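Local coordinates for protein transcriptional regulator, SorC family (Enterococcus faecalis, PDB 2O0M) that probably regulates transcription as a DNA-binding repressor or activator whose C-terminal domain is likely to sense a sugar ligand, at residues His241-Ala246 / Ala313-Ala318. Residues are numbered along the deposited sequence; the frame is centred on the assembly and turned at random.
With PO4 (phosphate ion), chain C.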
loop_
_atom_site.group_PDB
_atom_site.type_symbol
_atom_site.label_atom_id
_atom_site.label_comp_id
_atom_site.label_asym_id
_atom_site.label_seq_id
_atom_site.Cartn_x
_atom_site.Cartn_y
_atom_site.Cartn_z
ATOM N N HIS A 241 -0.599 -0.344 2.478
ATOM C CA HIS A 241 -0.272 0.284 1.214
ATOM C C HIS A 241 -0.332 1.794 1.319
ATOM O O HIS A 241 -0.929 2.327 2.249
ATOM C CB HIS A 241 -1.244 -0.212 0.144
ATOM C CG HIS A 241 -2.649 0.286 0.317
ATOM N ND1 HIS A 241 -3.517 -0.209 1.265
ATOM C CD2 HIS A 241 -3.336 1.231 -0.365
ATOM C CE1 HIS A 241 -4.675 0.423 1.170
ATOM N NE2 HIS A 241 -4.599 1.283 0.171
ATOM N N SER A 242 0.286 2.475 0.356
ATOM C CA SER A 242 0.039 3.897 0.163
ATOM C C SER A 242 -0.928 4.079 -1.006
ATOM O O SER A 242 -1.491 3.114 -1.553
ATOM C CB SER A 242 1.349 4.691 -0.010
ATOM O OG SER A 242 1.128 6.089 0.080
ATOM N N ILE A 243 -1.158 5.337 -1.342
ATOM C CA ILE A 243 -1.983 5.742 -2.466
ATOM C C ILE A 243 -1.116 6.656 -3.294
ATOM O O ILE A 243 -0.569 7.641 -2.782
ATOM C CB ILE A 243 -3.253 6.472 -1.986
ATOM C CG1 ILE A 243 -4.098 5.545 -1.097
ATOM C CG2 ILE A 243 -4.086 6.964 -3.165
ATOM C CD1 ILE A 243 -5.082 6.296 -0.223
ATOM N N GLY A 244 -0.987 6.339 -4.575
ATOM C CA GLY A 244 -0.123 7.108 -5.461
ATOM C C GLY A 244 -0.883 8.150 -6.249
ATOM O O GLY A 244 -2.086 8.015 -6.486
ATOM N N ARG A 245 -0.167 9.200 -6.636
ATOM C CA ARG A 245 -0.656 10.177 -7.593
ATOM C C ARG A 245 -0.445 9.539 -8.975
ATOM O O ARG A 245 0.684 9.190 -9.347
ATOM C CB ARG A 245 0.092 11.507 -7.401
ATOM C CG ARG A 245 -0.179 12.125 -6.020
ATOM C CD ARG A 245 0.685 13.331 -5.666
ATOM N NE ARG A 245 0.419 14.441 -6.570
ATOM C CZ ARG A 245 1.205 14.812 -7.580
ATOM N NH1 ARG A 245 2.341 14.173 -7.828
ATOM N NH2 ARG A 245 0.855 15.824 -8.354
ATOM N N ALA A 246 -1.537 9.346 -9.714
ATOM C CA ALA A 246 -1.579 8.417 -10.854
ATOM C C ALA A 246 -0.513 8.651 -11.926
ATOM O O ALA A 246 0.226 7.739 -12.272
ATOM C CB ALA A 246 -2.951 8.422 -11.485
ATOM N N ALA A 313 -4.047 14.907 -1.501
ATOM C CA ALA A 313 -5.459 15.034 -1.143
ATOM C C ALA A 313 -6.388 14.497 -2.242
ATOM O O ALA A 313 -7.338 13.775 -1.965
ATOM C CB ALA A 313 -5.798 16.477 -0.827
ATOM N N LYS A 314 -6.119 14.862 -3.488
ATOM C CA LYS A 314 -6.961 14.420 -4.600
ATOM C C LYS A 314 -6.887 12.908 -4.801
ATOM O O LYS A 314 -7.911 12.244 -4.979
ATOM C CB LYS A 314 -6.570 15.139 -5.888
ATOM C CG LYS A 314 -6.929 16.615 -5.904
ATOM C CD LYS A 314 -6.332 17.306 -7.108
ATOM C CE LYS A 314 -7.063 18.593 -7.455
ATOM N NZ LYS A 314 -7.275 19.490 -6.289
ATOM N N ALA A 315 -5.675 12.364 -4.745
ATOM C CA ALA A 315 -5.482 10.920 -4.931
ATOM C C ALA A 315 -6.161 10.142 -3.804
ATOM O O ALA A 315 -6.797 9.110 -4.038
ATOM C CB ALA A 315 -4.010 10.585 -4.981
ATOM N N ILE A 316 -5.998 10.624 -2.577
ATOM C CA ILE A 316 -6.630 9.998 -1.409
ATOM C C ILE A 316 -8.155 9.955 -1.573
ATOM O O ILE A 316 -8.781 8.909 -1.406
ATOM C CB ILE A 316 -6.245 10.720 -0.099
ATOM C CG1 ILE A 316 -4.761 10.485 0.210
ATOM C CG2 ILE A 316 -7.095 10.229 1.065
ATOM C CD1 ILE A 316 -4.186 11.474 1.232
ATOM N N ARG A 317 -8.744 11.084 -1.935
ATOM C CA ARG A 317 -10.193 11.143 -2.167
ATOM C C ARG A 317 -10.649 10.133 -3.227
ATOM O O ARG A 317 -11.658 9.457 -3.058
ATOM C CB ARG A 317 -10.608 12.548 -2.599
ATOM C CG ARG A 317 -10.606 13.558 -1.477
ATOM C CD ARG A 317 -10.635 14.965 -2.022
ATOM N NE ARG A 317 -11.746 15.163 -2.953
ATOM C CZ ARG A 317 -11.697 15.940 -4.033
ATOM N NH1 ARG A 317 -10.597 16.626 -4.336
ATOM N NH2 ARG A 317 -12.757 16.045 -4.823
ATOM N N ALA A 318 -9.898 10.025 -4.312
ATOM C CA ALA A 318 -10.315 9.196 -5.441
ATOM C C ALA A 318 -10.237 7.712 -5.103
ATOM O O ALA A 318 -11.131 6.932 -5.453
ATOM C CB ALA A 318 -9.487 9.512 -6.666
HETATM P P PO4 C . -14.894 13.446 -3.221
HETATM O O1 PO4 C . -15.118 14.204 -4.506
HETATM O O2 PO4 C . -14.984 14.326 -2.002
HETATM O O3 PO4 C . -15.920 12.349 -3.128
HETATM O O4 PO4 C . -13.527 12.824 -3.257
#
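Ile243 and Ala315 make the heart of this contact, where the end of strand 238-245 packs on the first turns of helix 313-320. Both belong to the putative sugar-binding domain, consistent with a Rossmann-like fold; the helix is the crossover between parallel strands 302-306 and 328-332, a beta-alpha-beta unit. Ile243 meets the helix with both of its branches. A chi1 of -61° sets CG1 beside the backbone N and leaves CG2 anti to it. CG2 lies 3.6 Å from the carbonyl O of Ala315 and 4.1 Å from its CB. The longer branch goes to the next residue along the helix, with Ile243 CD1 4.2 Å from CG1 of Ile316. One turn of helix is therefore touched at two successive residues by a single side chain.

The Ala315 methyl points at the strand and also rests 3.5 Å from the carbonyl O of Gly244, while CG of Arg245 skirts it at 4.3 Å. With only CB on the helix here, the backbones come close: the CA atoms of Arg245 and Ala315 are 5.6 Å apart. Methyl groups thus meet each other and backbone carbonyl oxygens in van der Waals contact.

Farther out, the backbone O of Ile243 takes a hydrogen bond from NZ of Lys312, the residue just before the helix, and Ser242 OG bonds to the O of Ile306, at the end of the adjoining parallel strand 302-306. Ile316 also packs on helix 333-339 and on Phe105. Arg317 points its CB away from the strand and holds a phosphate ion, probably from the crystallisation liquor, whose phosphorus lies in the guanidinium plane at its edge. Arg317 NE donates to O4 at 3.0 Å in a bent bond (138°). The bond from Arg317 NH2 to O1, also 3.0 Å, is nearly straight (166°).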